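Local atomic coordinates of probable glutathione S-transferase (Bordetella bronchiseptica RB50, PDB entry 3H1N), a protein that probably conjugates glutathione to electrophilic substrates and pairs with a second copy of itself. Residues 23-28 / 60-65; 31-36 / 73-78; 36-41 / 227-232; 67-72 / 81-86. All blocks are in the same frame, centred on the assembly; numbering follows the deposited sequence.

Overall arrangement
From the N terminus, strand 22-25 leads through a loop into helix 34-43, and this opening unit supplies the first half of contacts 1, 2 and 3. Contact 1 closes a loop of 31 residues by bringing helix 59-65 back against strand 22-25. Contact 2 crosses it, joining the start of helix 34-43 to the proline turn ahead of strand 76-79. Contact 4 follows contact 1 in series and crosses contact 2, laying the loop 67-72 beside strand 82-85. Contact 3 spans by far the longest separation, crosses contacts 1 and 2 and shares Phe36 with contact 2: it ties helix 34-43 of the thioredoxin-like domain to helix 224-230 of the all-helical part, and contact 4 lies entirely within its span.

Contact 1. Residues 23-28 / 60-65; sequences DLWYWD and LDDMRR
Where strand 22-25 runs out into a loop, the chain passes helix 59-65 without backbone contact: the two come nearest at Trp25 and Asp62, whose CA atoms are 8.8 Å apart, and side chains bridge the gap. Trp25 and Asp62 point at each other. With CG of Asp62 anti to its backbone N (chi1 -176°), the carboxylate is laid over one face of the indole, the two planes only 15° apart. OD1 of Asp62 rests 3.5 Å from CZ2 of Trp25, while CB of Asp62 makes a CH-pi contact 3.9 Å from the centroid of the six-membered ring of Trp25. The acid is not left to the ring alone, because its OD2 is hydrogen-bonded to Tyr76 OH and forms a salt bridge with Arg66. These two partners probably favour the ionised form and hold the carboxylate flat on the indole. Nearer the surface, the Trp27 and Leu60 side chains cross at about a right angle, CZ3 of Trp27 lying 3.7 Å from CD2 of Leu60. Helix 59-65 thus packs on one side of the sheet of the thioredoxin-like N-terminal domain, where Trp25 also meets the ring of Tyr76 on neighbouring strand 76-79.

Contact 2. Residues 31-36 / 73-78; sequences PGRGEF and APPYLV
Arg33 and Gly34, where the chain leads into helix 34-43, meet a cis-proline turn, a hallmark of the thioredoxin-like fold found in the N-terminal domain of glutathione S-transferases. The peptide before Pro75 is cis, just ahead of strand 76-79. On the close-packed side the backbones come within 5.6 Å between the CA atoms of Gly34 and Pro75. Here CA of Gly34 lies 4.3 Å from CB of Pro75, with no side chain between, and CB of Arg33 is set 3.7 Å from CD of the same ring. Thr87, at the start of helix 87-97, touches both Arg33 and Pro75. The other side is looser and wetter. In the conformer described, the Arg33 chain is extended from CG to NE, which carries the guanidinium past the prolines to an exposed position where NH1 stays 4.1 Å from Pro74 O. One water fills in between them, accepting from Arg33 NH1 at 2.6 Å and donating to Pro74 O at 2.8 Å.

Contact 3. Residues 36-41 / 227-232; sequences FVRLAL and RGYLAS
Tyr229 reaches from helix 224-230 toward helix 34-43 and meets both Arg38 and Leu39, crossing each side chain at about a right angle. A chi1 of 174° swings the ring out from its helix, across much of the 8.3 Å between the CA atoms of Leu39 and Tyr229. CD2 of Leu39 comes obliquely to the ring, 3.7 Å from CE1 of Tyr229, and the same methyl is 4.2 Å from CD2 of Leu230. Arg38 serves the phenol end: its CG lies 3.6 Å from Tyr229 OH, and bends at chi2 and chi3 bring the guanidinium edge to the same oxygen, its plane 36° from that of the ring. NE of Arg38 remains 3.5 Å from Tyr229 OH, a near approach rather than a hydrogen bond. The real polar partner of both residues is Glu35, which bonds the phenol through OE2 and pairs with Arg38 NH1 through OE1; Arg38 NH2 pairs with Asp50. A buried carboxylate shared by arginine and tyrosine would probably stay ionised, linking the thioredoxin-like domain to the helical C-terminal domain.

Contact 4. Residues 67-72 / 81-86; sequences RDTPPF and GMTIAQ
Pro71 lays its ring against strand 82-85, CB touching CB of Ala85 at 3.6 Å and CG approaching the methyl CG2 of Thr83 at 4.2 Å. That strand is the edge of the thioredoxin-like sheet, in an antiparallel hairpin with 76-79. The backbones are closest here, with 5.2 Å between the CA atoms of Pro71 and Ala85, and widen to 6.3 Å between those of Thr69 and Thr83. Water occupies the wider end. One molecule donates to Thr69 O and, at 2.9 Å, to Thr83 O; a second accepts from Thr83 N and lies 2.9 Å from Thr69 OG1. Thr69 and Thr83 run alongside one another, pointing opposite ways, and chi1 of 55° turns the Thr69 hydroxyl toward the strand, OG1 coming 3.3 Å from Thr83 O, a possible but unsettled hydrogen bond. Gln113 OE1 of the second subunit accepts a hydrogen bond from Ala85 N, and Tyr163 of that subunit bonds Pro70 O. Apolar contact at one end and water bridges at the other thus join loop and strand, while backbone atoms of both serve the dimer interface.

Contact 1. Residues 23-28 / 60-65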
loop_
_atom_site.group_PDB
_atom_site.type_symbol
_atom_site.label_atom_id
_atom_site.label_comp_id
_atom_site.label_asym_id
_atom_site.label_seq_id
_atom_site.Cartn_x
_atom_site.Cartn_y
_atom_site.Cartn_z
ATOM N N ASP B 23 5.861 -5.501 -20.918
ATOM C CA ASP B 23 4.415 -5.592 -21.128
ATOM C C ASP B 23 3.645 -5.082 -19.904
ATOM O O ASP B 23 3.689 -5.696 -18.822
ATOM C CB ASP B 23 3.977 -7.030 -21.445
ATOM C CG ASP B 23 4.420 -7.501 -22.819
ATOM O OD1 ASP B 23 4.506 -6.698 -23.769
ATOM O OD2 ASP B 23 4.664 -8.712 -22.953
ATOM N N LEU B 24 2.943 -3.971 -20.084
ATOM C CA LEU B 24 2.060 -3.432 -19.045
ATOM C C LEU B 24 0.664 -3.986 -19.256
ATOM O O LEU B 24 0.109 -3.867 -20.351
ATOM C CB LEU B 24 2.020 -1.900 -19.086
ATOM C CG LEU B 24 1.047 -1.197 -18.124
ATOM C CD1 LEU B 24 1.379 -1.550 -16.662
ATOM C CD2 LEU B 24 1.026 0.335 -18.360
ATOM N N TRP B 25 0.115 -4.607 -18.211
ATOM C CA TRP B 25 -1.245 -5.132 -18.252
ATOM C C TRP B 25 -2.130 -4.357 -17.265
ATOM O O TRP B 25 -1.969 -4.478 -16.041
ATOM C CB TRP B 25 -1.260 -6.622 -17.901
ATOM C CG TRP B 25 -0.696 -7.507 -18.973
ATOM C CD1 TRP B 25 0.587 -7.959 -19.069
ATOM C CD2 TRP B 25 -1.395 -8.027 -20.117
ATOM N NE1 TRP B 25 0.727 -8.748 -20.190
ATOM C CE2 TRP B 25 -0.473 -8.807 -20.850
ATOM C CE3 TRP B 25 -2.710 -7.909 -20.589
ATOM C CZ2 TRP B 25 -0.821 -9.471 -22.036
ATOM C CZ3 TRP B 25 -3.064 -8.580 -21.768
ATOM C CH2 TRP B 25 -2.122 -9.353 -22.469
ATOM N N TYR B 26 -3.031 -3.536 -17.809
ATOM C CA TYR B 26 -4.015 -2.808 -17.002
ATOM C C TYR B 26 -5.297 -2.552 -17.792
ATOM O O TYR B 26 -5.247 -2.409 -19.020
ATOM C CB TYR B 26 -3.451 -1.473 -16.454
ATOM C CG TYR B 26 -4.404 -0.860 -15.456
ATOM C CD1 TYR B 26 -4.609 -1.470 -14.218
ATOM C CD2 TYR B 26 -5.158 0.279 -15.769
ATOM C CE1 TYR B 26 -5.523 -0.960 -13.297
ATOM C CE2 TYR B 26 -6.083 0.803 -14.843
ATOM C CZ TYR B 26 -6.253 0.170 -13.613
ATOM O OH TYR B 26 -7.136 0.651 -12.673
ATOM N N TRP B 27 -6.427 -2.479 -17.077
ATOM C CA TRP B 27 -7.750 -2.201 -17.673
ATOM C C TRP B 27 -7.701 -1.059 -18.682
ATOM O O TRP B 27 -7.066 -0.034 -18.433
ATOM C CB TRP B 27 -8.783 -1.863 -16.584
ATOM C CG TRP B 27 -8.874 -2.917 -15.511
ATOM C CD1 TRP B 27 -8.432 -2.820 -14.228
ATOM C CD2 TRP B 27 -9.433 -4.226 -15.654
ATOM N NE1 TRP B 27 -8.675 -4.010 -13.552
ATOM C CE2 TRP B 27 -9.291 -4.883 -14.410
ATOM C CE3 TRP B 27 -10.041 -4.911 -16.715
ATOM C CZ2 TRP B 27 -9.732 -6.192 -14.201
ATOM C CZ3 TRP B 27 -10.483 -6.215 -16.502
ATOM C CH2 TRP B 27 -10.323 -6.838 -15.250
ATOM N N ASP B 28 -8.366 -1.244 -19.815
ATOM C CA ASP B 28 -8.569 -0.174 -20.792
ATOM C C ASP B 28 -9.740 0.679 -20.299
ATOM O O ASP B 28 -10.489 0.246 -19.427
ATOM C CB ASP B 28 -8.885 -0.782 -22.167
ATOM C CG ASP B 28 -8.728 0.215 -23.329
ATOM O OD1 ASP B 28 -8.374 1.392 -23.116
ATOM O OD2 ASP B 28 -8.963 -0.193 -24.483
ATOM N N LEU B 60 -7.572 -11.031 -18.785
ATOM C CA LEU B 60 -8.093 -12.036 -17.852
ATOM C C LEU B 60 -7.498 -13.403 -18.155
ATOM O O LEU B 60 -7.135 -14.130 -17.229
ATOM C CB LEU B 60 -9.626 -12.097 -17.887
ATOM C CG LEU B 60 -10.469 -11.076 -17.094
ATOM C CD1 LEU B 60 -10.071 -11.013 -15.629
ATOM C CD2 LEU B 60 -10.417 -9.683 -17.715
ATOM N N ASP B 61 -7.382 -13.729 -19.447
ATOM C CA ASP B 61 -6.697 -14.948 -19.892
ATOM C C ASP B 61 -5.221 -14.915 -19.516
ATOM O O ASP B 61 -4.687 -15.896 -18.977
ATOM C CB ASP B 61 -6.825 -15.155 -21.409
ATOM C CG ASP B 61 -6.064 -16.390 -21.903
ATOM O OD1 ASP B 61 -6.408 -17.515 -21.482
ATOM O OD2 ASP B 61 -5.125 -16.238 -22.717
ATOM N N ASP B 62 -4.568 -13.793 -19.815
ATOM C CA ASP B 62 -3.144 -13.657 -19.525
ATOM C C ASP B 62 -2.848 -13.845 -18.043
ATOM O O ASP B 62 -1.873 -14.495 -17.676
ATOM C CB ASP B 62 -2.598 -12.309 -19.977
ATOM C CG ASP B 62 -1.106 -12.204 -19.758
ATOM O OD1 ASP B 62 -0.356 -12.677 -20.629
ATOM O OD2 ASP B 62 -0.685 -11.686 -18.702
HETATM N N MSE B 63 -3.698 -13.275 -17.200
HETATM C CA MSE B 63 -3.490 -13.326 -15.764
HETATM C C MSE B 63 -3.640 -14.736 -15.191
HETATM O O MSE B 63 -2.950 -15.079 -14.231
HETATM C CB MSE B 63 -4.435 -12.362 -15.064
HETATM C CG MSE B 63 -3.771 -11.548 -13.976
HETATM SE SE MSE B 63 -5.000 -10.301 -13.152
HETATM C CE MSE B 63 -6.182 -9.946 -14.646
ATOM N N ARG B 64 -4.517 -15.545 -15.794
ATOM C CA ARG B 64 -4.726 -16.950 -15.398
ATOM C C ARG B 64 -3.482 -17.821 -15.504
ATOM O O ARG B 64 -3.292 -18.740 -14.697
ATOM C CB ARG B 64 -5.794 -17.609 -16.272
ATOM C CG ARG B 64 -7.180 -17.084 -16.087
ATOM C CD ARG B 64 -8.151 -17.906 -16.911
ATOM N NE ARG B 64 -9.264 -17.080 -17.364
ATOM C CZ ARG B 64 -9.578 -16.864 -18.636
ATOM N NH1 ARG B 64 -8.883 -17.438 -19.610
ATOM N NH2 ARG B 64 -10.613 -16.094 -18.934
ATOM N N ARG B 65 -2.671 -17.558 -16.526
ATOM C CA ARG B 65 -1.492 -18.379 -16.808
ATOM C C ARG B 65 -0.307 -17.992 -15.933
ATOM O O ARG B 65 0.647 -18.756 -15.798
ATOM C CB ARG B 65 -1.109 -18.315 -18.295
ATOM C CG ARG B 65 -1.550 -17.048 -19.003
ATOM C CD ARG B 65 -0.551 -16.597 -20.048
ATOM N NE ARG B 65 0.818 -16.711 -19.565
ATOM C CZ ARG B 65 1.850 -16.054 -20.078
ATOM N NH1 ARG B 65 3.063 -16.230 -19.575
ATOM N NH2 ARG B 65 1.668 -15.213 -21.085
#

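Contact 2. Residues 31-36 / 73-78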
loop_
_atom_site.group_PDB
_atom_site.type_symbol
_atom_site.label_atom_id
_atom_site.label_comp_id
_atom_site.label_asym_id
_atom_site.label_seq_id
_atom_site.Cartn_x
_atom_site.Cartn_y
_atom_site.Cartn_z
ATOM N N PRO B 31 -7.963 5.886 -16.733
ATOM C CA PRO B 31 -6.533 5.972 -16.412
ATOM C C PRO B 31 -6.217 5.018 -15.255
ATOM O O PRO B 31 -5.249 4.258 -15.331
ATOM C CB PRO B 31 -6.337 7.435 -16.009
ATOM C CG PRO B 31 -7.485 8.175 -16.661
ATOM C CD PRO B 31 -8.631 7.200 -16.622
ATOM N N GLY B 32 -7.051 5.047 -14.218
ATOM C CA GLY B 32 -6.949 4.088 -13.089
ATOM C C GLY B 32 -5.582 3.978 -12.422
ATOM O O GLY B 32 -4.794 4.919 -12.436
ATOM N N ARG B 33 -5.300 2.822 -11.820
ATOM C CA ARG B 33 -4.015 2.567 -11.164
ATOM C C ARG B 33 -2.869 2.462 -12.171
ATOM O O ARG B 33 -1.703 2.746 -11.847
ATOM C CB ARG B 33 -4.087 1.274 -10.339
ATOM C CG ARG B 33 -5.263 1.206 -9.377
ATOM C CD ARG B 33 -5.245 -0.068 -8.536
ATOM N NE ARG B 33 -6.307 -0.077 -7.527
ATOM C CZ ARG B 33 -6.722 -1.174 -6.887
ATOM N NH1 ARG B 33 -6.180 -2.349 -7.167
ATOM N NH2 ARG B 33 -7.690 -1.101 -5.977
ATOM N N GLY B 34 -3.200 2.030 -13.386
ATOM C CA GLY B 34 -2.197 1.825 -14.421
ATOM C C GLY B 34 -1.511 3.124 -14.808
ATOM O O GLY B 34 -0.346 3.118 -15.195
ATOM N N GLU B 35 -2.232 4.236 -14.673
ATOM C CA GLU B 35 -1.705 5.549 -15.014
ATOM C C GLU B 35 -0.433 5.923 -14.261
ATOM O O GLU B 35 0.434 6.579 -14.831
ATOM C CB GLU B 35 -2.774 6.633 -14.845
ATOM C CG GLU B 35 -2.473 7.935 -15.582
ATOM C CD GLU B 35 -2.372 7.775 -17.100
ATOM O OE1 GLU B 35 -2.826 6.752 -17.664
ATOM O OE2 GLU B 35 -1.824 8.687 -17.735
ATOM N N PHE B 36 -0.299 5.498 -13.004
ATOM C CA PHE B 36 0.924 5.791 -12.250
ATOM C C PHE B 36 2.140 5.120 -12.904
ATOM O O PHE B 36 3.224 5.713 -13.013
ATOM C CB PHE B 36 0.790 5.377 -10.786
ATOM C CG PHE B 36 -0.251 6.158 -10.021
ATOM C CD1 PHE B 36 0.053 7.412 -9.478
ATOM C CD2 PHE B 36 -1.531 5.633 -9.830
ATOM C CE1 PHE B 36 -0.907 8.127 -8.760
ATOM C CE2 PHE B 36 -2.507 6.351 -9.118
ATOM C CZ PHE B 36 -2.192 7.602 -8.586
ATOM N N ALA B 73 -4.224 -8.596 -8.726
ATOM C CA ALA B 73 -5.078 -7.786 -9.591
ATOM C C ALA B 73 -4.185 -6.924 -10.452
ATOM O O ALA B 73 -3.009 -6.757 -10.138
ATOM C CB ALA B 73 -5.994 -6.897 -8.754
ATOM N N PRO B 74 -4.741 -6.367 -11.543
ATOM C CA PRO B 74 -4.030 -5.369 -12.342
ATOM C C PRO B 74 -3.817 -4.094 -11.531
ATOM O O PRO B 74 -4.611 -3.802 -10.640
ATOM C CB PRO B 74 -4.996 -5.092 -13.498
ATOM C CG PRO B 74 -5.848 -6.291 -13.603
ATOM C CD PRO B 74 -6.029 -6.741 -12.167
ATOM N N PRO B 75 -2.769 -3.312 -11.848
ATOM C CA PRO B 75 -1.806 -3.521 -12.936
ATOM C C PRO B 75 -0.704 -4.520 -12.601
ATOM O O PRO B 75 -0.383 -4.736 -11.431
ATOM C CB PRO B 75 -1.190 -2.142 -13.121
ATOM C CG PRO B 75 -1.225 -1.538 -11.712
ATOM C CD PRO B 75 -2.533 -2.038 -11.133
ATOM N N TYR B 76 -0.152 -5.132 -13.643
ATOM C CA TYR B 76 1.080 -5.897 -13.525
ATOM C C TYR B 76 1.974 -5.644 -14.742
ATOM O O TYR B 76 1.512 -5.208 -15.816
ATOM C CB TYR B 76 0.828 -7.394 -13.240
ATOM C CG TYR B 76 0.041 -8.122 -14.312
ATOM C CD1 TYR B 76 -1.356 -8.086 -14.323
ATOM C CD2 TYR B 76 0.692 -8.857 -15.297
ATOM C CE1 TYR B 76 -2.096 -8.763 -15.316
ATOM C CE2 TYR B 76 -0.025 -9.536 -16.292
ATOM C CZ TYR B 76 -1.424 -9.481 -16.296
ATOM O OH TYR B 76 -2.135 -10.127 -17.283
ATOM N N LEU B 77 3.255 -5.810 -14.533
ATOM C CA LEU B 77 4.283 -5.549 -15.496
ATOM C C LEU B 77 5.104 -6.804 -15.701
ATOM O O LEU B 77 5.619 -7.361 -14.794
ATOM C CB LEU B 77 5.188 -4.411 -15.027
ATOM C CG LEU B 77 6.158 -3.828 -16.041
ATOM C CD1 LEU B 77 5.491 -2.947 -16.974
ATOM C CD2 LEU B 77 7.330 -3.204 -15.463
ATOM N N VAL B 78 5.174 -7.230 -16.926
ATOM C CA VAL B 78 6.026 -8.351 -17.302
ATOM C C VAL B 78 7.306 -7.769 -17.908
ATOM O O VAL B 78 7.282 -7.146 -18.973
ATOM C CB VAL B 78 5.317 -9.324 -18.270
ATOM C CG1 VAL B 78 6.124 -10.613 -18.413
ATOM C CG2 VAL B 78 3.905 -9.657 -17.740
HETATM O O HOH W 1 -3.874 -3.279 -8.009
#

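Contact 3. Residues 36-41 / 227-232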
loop_
_atom_site.group_PDB
_atom_site.type_symbol
_atom_site.label_atom_id
_atom_site.label_comp_id
_atom_site.label_asym_id
_atom_site.label_seq_id
_atom_site.Cartn_x
_atom_site.Cartn_y
_atom_site.Cartn_z
ATOM N N PHE B 36 -0.299 5.498 -13.004
ATOM C CA PHE B 36 0.924 5.791 -12.250
ATOM C C PHE B 36 2.140 5.120 -12.904
ATOM O O PHE B 36 3.224 5.713 -13.013
ATOM C CB PHE B 36 0.790 5.377 -10.786
ATOM C CG PHE B 36 -0.251 6.158 -10.021
ATOM C CD1 PHE B 36 0.053 7.412 -9.478
ATOM C CD2 PHE B 36 -1.531 5.633 -9.830
ATOM C CE1 PHE B 36 -0.907 8.127 -8.760
ATOM C CE2 PHE B 36 -2.507 6.351 -9.118
ATOM C CZ PHE B 36 -2.192 7.602 -8.586
ATOM N N VAL B 37 1.940 3.904 -13.391
ATOM C CA VAL B 37 3.010 3.161 -14.056
ATOM C C VAL B 37 3.305 3.763 -15.432
ATOM O O VAL B 37 4.479 3.971 -15.795
ATOM C CB VAL B 37 2.677 1.651 -14.147
ATOM C CG1 VAL B 37 3.784 0.891 -14.887
ATOM C CG2 VAL B 37 2.479 1.080 -12.765
ATOM N N ARG B 38 2.236 4.072 -16.168
ATOM C CA ARG B 38 2.318 4.590 -17.528
ATOM C C ARG B 38 3.068 5.925 -17.558
ATOM O O ARG B 38 3.883 6.157 -18.456
ATOM C CB ARG B 38 0.894 4.756 -18.095
ATOM C CG ARG B 38 0.776 4.852 -19.600
ATOM C CD ARG B 38 -0.537 4.222 -20.112
ATOM N NE ARG B 38 -1.626 4.496 -19.193
ATOM C CZ ARG B 38 -2.426 3.583 -18.645
ATOM N NH1 ARG B 38 -3.358 3.976 -17.793
ATOM N NH2 ARG B 38 -2.336 2.303 -18.979
ATOM N N LEU B 39 2.803 6.801 -16.582
ATOM C CA LEU B 39 3.534 8.077 -16.501
ATOM C C LEU B 39 5.045 7.877 -16.343
ATOM O O LEU B 39 5.834 8.523 -17.006
ATOM C CB LEU B 39 2.988 8.968 -15.370
ATOM C CG LEU B 39 1.644 9.652 -15.638
ATOM C CD1 LEU B 39 1.057 10.177 -14.341
ATOM C CD2 LEU B 39 1.781 10.779 -16.665
ATOM N N ALA B 40 5.441 6.966 -15.461
ATOM C CA ALA B 40 6.858 6.694 -15.248
ATOM C C ALA B 40 7.555 6.113 -16.479
ATOM O O ALA B 40 8.682 6.505 -16.794
ATOM C CB ALA B 40 7.033 5.767 -14.043
ATOM N N LEU B 41 6.897 5.174 -17.166
ATOM C CA LEU B 41 7.480 4.525 -18.346
ATOM C C LEU B 41 7.598 5.544 -19.459
ATOM O O LEU B 41 8.608 5.590 -20.175
ATOM C CB LEU B 41 6.621 3.352 -18.829
ATOM C CG LEU B 41 6.485 2.148 -17.893
ATOM C CD1 LEU B 41 5.313 1.256 -18.351
ATOM C CD2 LEU B 41 7.816 1.379 -17.832
ATOM N N ARG B 227 5.544 15.838 -22.516
ATOM C CA ARG B 227 4.777 16.654 -23.458
ATOM C C ARG B 227 4.001 15.816 -24.479
ATOM O O ARG B 227 2.789 15.996 -24.646
ATOM C CB ARG B 227 5.703 17.659 -24.173
ATOM C CG ARG B 227 5.002 18.800 -24.939
ATOM C CD ARG B 227 4.409 19.866 -24.005
ATOM N NE ARG B 227 5.347 20.319 -22.968
ATOM C CZ ARG B 227 6.186 21.346 -23.091
ATOM N NH1 ARG B 227 6.986 21.655 -22.077
ATOM N NH2 ARG B 227 6.232 22.067 -24.219
ATOM N N GLY B 228 4.711 14.914 -25.158
ATOM C CA GLY B 228 4.124 14.057 -26.179
ATOM C C GLY B 228 2.997 13.209 -25.623
ATOM O O GLY B 228 1.895 13.209 -26.185
ATOM N N TYR B 229 3.275 12.510 -24.515
ATOM C CA TYR B 229 2.299 11.616 -23.863
ATOM C C TYR B 229 0.995 12.306 -23.432
ATOM O O TYR B 229 -0.102 11.798 -23.689
ATOM C CB TYR B 229 2.913 10.861 -22.665
ATOM C CG TYR B 229 1.864 10.064 -21.928
ATOM C CD1 TYR B 229 1.462 10.424 -20.639
ATOM C CD2 TYR B 229 1.220 8.984 -22.544
ATOM C CE1 TYR B 229 0.466 9.685 -19.953
ATOM C CE2 TYR B 229 0.229 8.252 -21.876
ATOM C CZ TYR B 229 -0.146 8.609 -20.599
ATOM O OH TYR B 229 -1.138 7.881 -19.979
ATOM N N LEU B 230 1.119 13.464 -22.787
ATOM C CA LEU B 230 -0.050 14.162 -22.247
ATOM C C LEU B 230 -0.931 14.758 -23.346
ATOM O O LEU B 230 -2.085 15.092 -23.094
ATOM C CB LEU B 230 0.365 15.233 -21.232
ATOM C CG LEU B 230 1.111 14.757 -19.977
ATOM C CD1 LEU B 230 1.682 15.944 -19.203
ATOM C CD2 LEU B 230 0.243 13.865 -19.073
ATOM N N ALA B 231 -0.396 14.840 -24.561
ATOM C CA ALA B 231 -1.135 15.366 -25.714
ATOM C C ALA B 231 -1.564 14.249 -26.673
ATOM O O ALA B 231 -2.166 14.512 -27.711
ATOM C CB ALA B 231 -0.291 16.404 -26.443
ATOM N N SER B 232 -1.263 13.003 -26.306
ATOM C CA SER B 232 -1.507 11.840 -27.163
ATOM C C SER B 232 -2.870 11.196 -26.900
ATOM O O SER B 232 -3.559 11.550 -25.939
ATOM C CB SER B 232 -0.414 10.791 -26.931
ATOM O OG SER B 232 -0.588 10.180 -25.660
#

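Contact 4. Residues 67-72 / 81-86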
loop_
_atom_site.group_PDB
_atom_site.type_symbol
_atom_site.label_atom_id
_atom_site.label_comp_id
_atom_site.label_asym_id
_atom_site.label_seq_id
_atom_site.Cartn_x
_atom_site.Cartn_y
_atom_site.Cartn_z
ATOM N N ARG B 67 1.600 -18.063 -13.201
ATOM C CA ARG B 67 1.567 -19.027 -12.098
ATOM C C ARG B 67 2.688 -18.995 -11.043
ATOM O O ARG B 67 2.433 -19.344 -9.891
ATOM C CB ARG B 67 1.377 -20.444 -12.644
ATOM C CG ARG B 67 -0.042 -20.730 -13.116
ATOM C CD ARG B 67 -0.946 -21.109 -11.954
ATOM N NE ARG B 67 -1.800 -22.242 -12.306
ATOM C CZ ARG B 67 -2.431 -23.022 -11.431
ATOM N NH1 ARG B 67 -3.179 -24.030 -11.867
ATOM N NH2 ARG B 67 -2.317 -22.805 -10.125
ATOM N N ASP B 68 3.907 -18.612 -11.415
ATOM C CA ASP B 68 5.014 -18.565 -10.442
ATOM C C ASP B 68 4.876 -17.399 -9.450
ATOM O O ASP B 68 4.958 -17.601 -8.239
ATOM C CB ASP B 68 6.380 -18.522 -11.141
ATOM C CG ASP B 68 7.062 -19.886 -11.198
ATOM O OD1 ASP B 68 6.374 -20.904 -11.446
ATOM O OD2 ASP B 68 8.301 -19.937 -11.007
ATOM N N THR B 69 4.665 -16.191 -9.975
ATOM C CA THR B 69 4.382 -15.004 -9.148
ATOM C C THR B 69 3.088 -14.335 -9.637
ATOM O O THR B 69 3.119 -13.300 -10.323
ATOM C CB THR B 69 5.548 -13.992 -9.146
ATOM O OG1 THR B 69 5.864 -13.635 -10.493
ATOM C CG2 THR B 69 6.805 -14.574 -8.486
ATOM N N PRO B 70 1.932 -14.936 -9.300
ATOM C CA PRO B 70 0.659 -14.399 -9.797
ATOM C C PRO B 70 0.331 -13.035 -9.204
ATOM O O PRO B 70 0.525 -12.846 -7.996
ATOM C CB PRO B 70 -0.364 -15.427 -9.311
ATOM C CG PRO B 70 0.283 -16.085 -8.131
ATOM C CD PRO B 70 1.737 -16.120 -8.441
ATOM N N PRO B 71 -0.166 -12.096 -10.040
ATOM C CA PRO B 71 -0.719 -10.851 -9.546
ATOM C C PRO B 71 -2.046 -11.098 -8.867
ATOM O O PRO B 71 -2.811 -11.955 -9.313
ATOM C CB PRO B 71 -0.963 -10.020 -10.815
ATOM C CG PRO B 71 -0.565 -10.860 -11.971
ATOM C CD PRO B 71 -0.337 -12.251 -11.493
ATOM N N PHE B 72 -2.322 -10.353 -7.802
ATOM C CA PHE B 72 -3.656 -10.373 -7.192
ATOM C C PHE B 72 -4.664 -9.686 -8.120
ATOM O O PHE B 72 -5.802 -10.145 -8.290
ATOM C CB PHE B 72 -3.635 -9.673 -5.835
ATOM C CG PHE B 72 -4.958 -9.702 -5.108
ATOM C CD1 PHE B 72 -5.442 -10.889 -4.558
ATOM C CD2 PHE B 72 -5.701 -8.540 -4.946
ATOM C CE1 PHE B 72 -6.666 -10.926 -3.868
ATOM C CE2 PHE B 72 -6.935 -8.570 -4.255
ATOM C CZ PHE B 72 -7.398 -9.776 -3.703
ATOM N N GLY B 81 11.807 -11.159 -17.360
ATOM C CA GLY B 81 11.531 -12.485 -16.823
ATOM C C GLY B 81 10.645 -12.516 -15.588
ATOM O O GLY B 81 10.314 -13.579 -15.087
HETATM N N MSE B 82 10.238 -11.347 -15.115
HETATM C CA MSE B 82 9.433 -11.239 -13.900
HETATM C C MSE B 82 8.020 -10.777 -14.225
HETATM O O MSE B 82 7.801 -10.056 -15.193
HETATM C CB MSE B 82 10.086 -10.239 -12.938
HETATM C CG MSE B 82 11.468 -10.689 -12.421
HETATM SE SE MSE B 82 12.411 -9.235 -11.538
HETATM C CE MSE B 82 12.745 -8.073 -13.093
ATOM N N THR B 83 7.064 -11.206 -13.412
ATOM C CA THR B 83 5.728 -10.638 -13.422
ATOM C C THR B 83 5.559 -9.865 -12.130
ATOM O O THR B 83 5.504 -10.445 -11.061
ATOM C CB THR B 83 4.648 -11.734 -13.534
ATOM O OG1 THR B 83 4.929 -12.539 -14.684
ATOM C CG2 THR B 83 3.245 -11.097 -13.669
ATOM N N ILE B 84 5.484 -8.547 -12.229
ATOM C CA ILE B 84 5.530 -7.683 -11.061
ATOM C C ILE B 84 4.179 -6.993 -10.899
ATOM O O ILE B 84 3.723 -6.294 -11.814
ATOM C CB ILE B 84 6.668 -6.606 -11.194
ATOM C CG1 ILE B 84 8.029 -7.272 -11.456
ATOM C CG2 ILE B 84 6.722 -5.683 -9.946
ATOM C CD1 ILE B 84 9.117 -6.305 -11.974
ATOM N N ALA B 85 3.550 -7.175 -9.743
ATOM C CA ALA B 85 2.256 -6.538 -9.469
ATOM C C ALA B 85 2.320 -5.624 -8.243
ATOM O O ALA B 85 3.324 -5.619 -7.529
ATOM C CB ALA B 85 1.163 -7.605 -9.307
ATOM N N GLN B 86 1.218 -4.912 -7.987
ATOM C CA GLN B 86 1.132 -3.791 -7.031
ATOM C C GLN B 86 1.829 -2.544 -7.596
ATOM O O GLN B 86 3.044 -2.556 -7.868
ATOM C CB GLN B 86 1.642 -4.158 -5.626
ATOM C CG GLN B 86 0.753 -5.165 -4.839
ATOM C CD GLN B 86 -0.445 -4.479 -4.159
ATOM O OE1 GLN B 86 -0.603 -3.271 -4.253
ATOM N NE2 GLN B 86 -1.273 -5.254 -3.468
HETATM O O HOH W 2 2.701 -10.600 -10.186
HETATM O O HOH W 3 8.452 -12.524 -10.936
#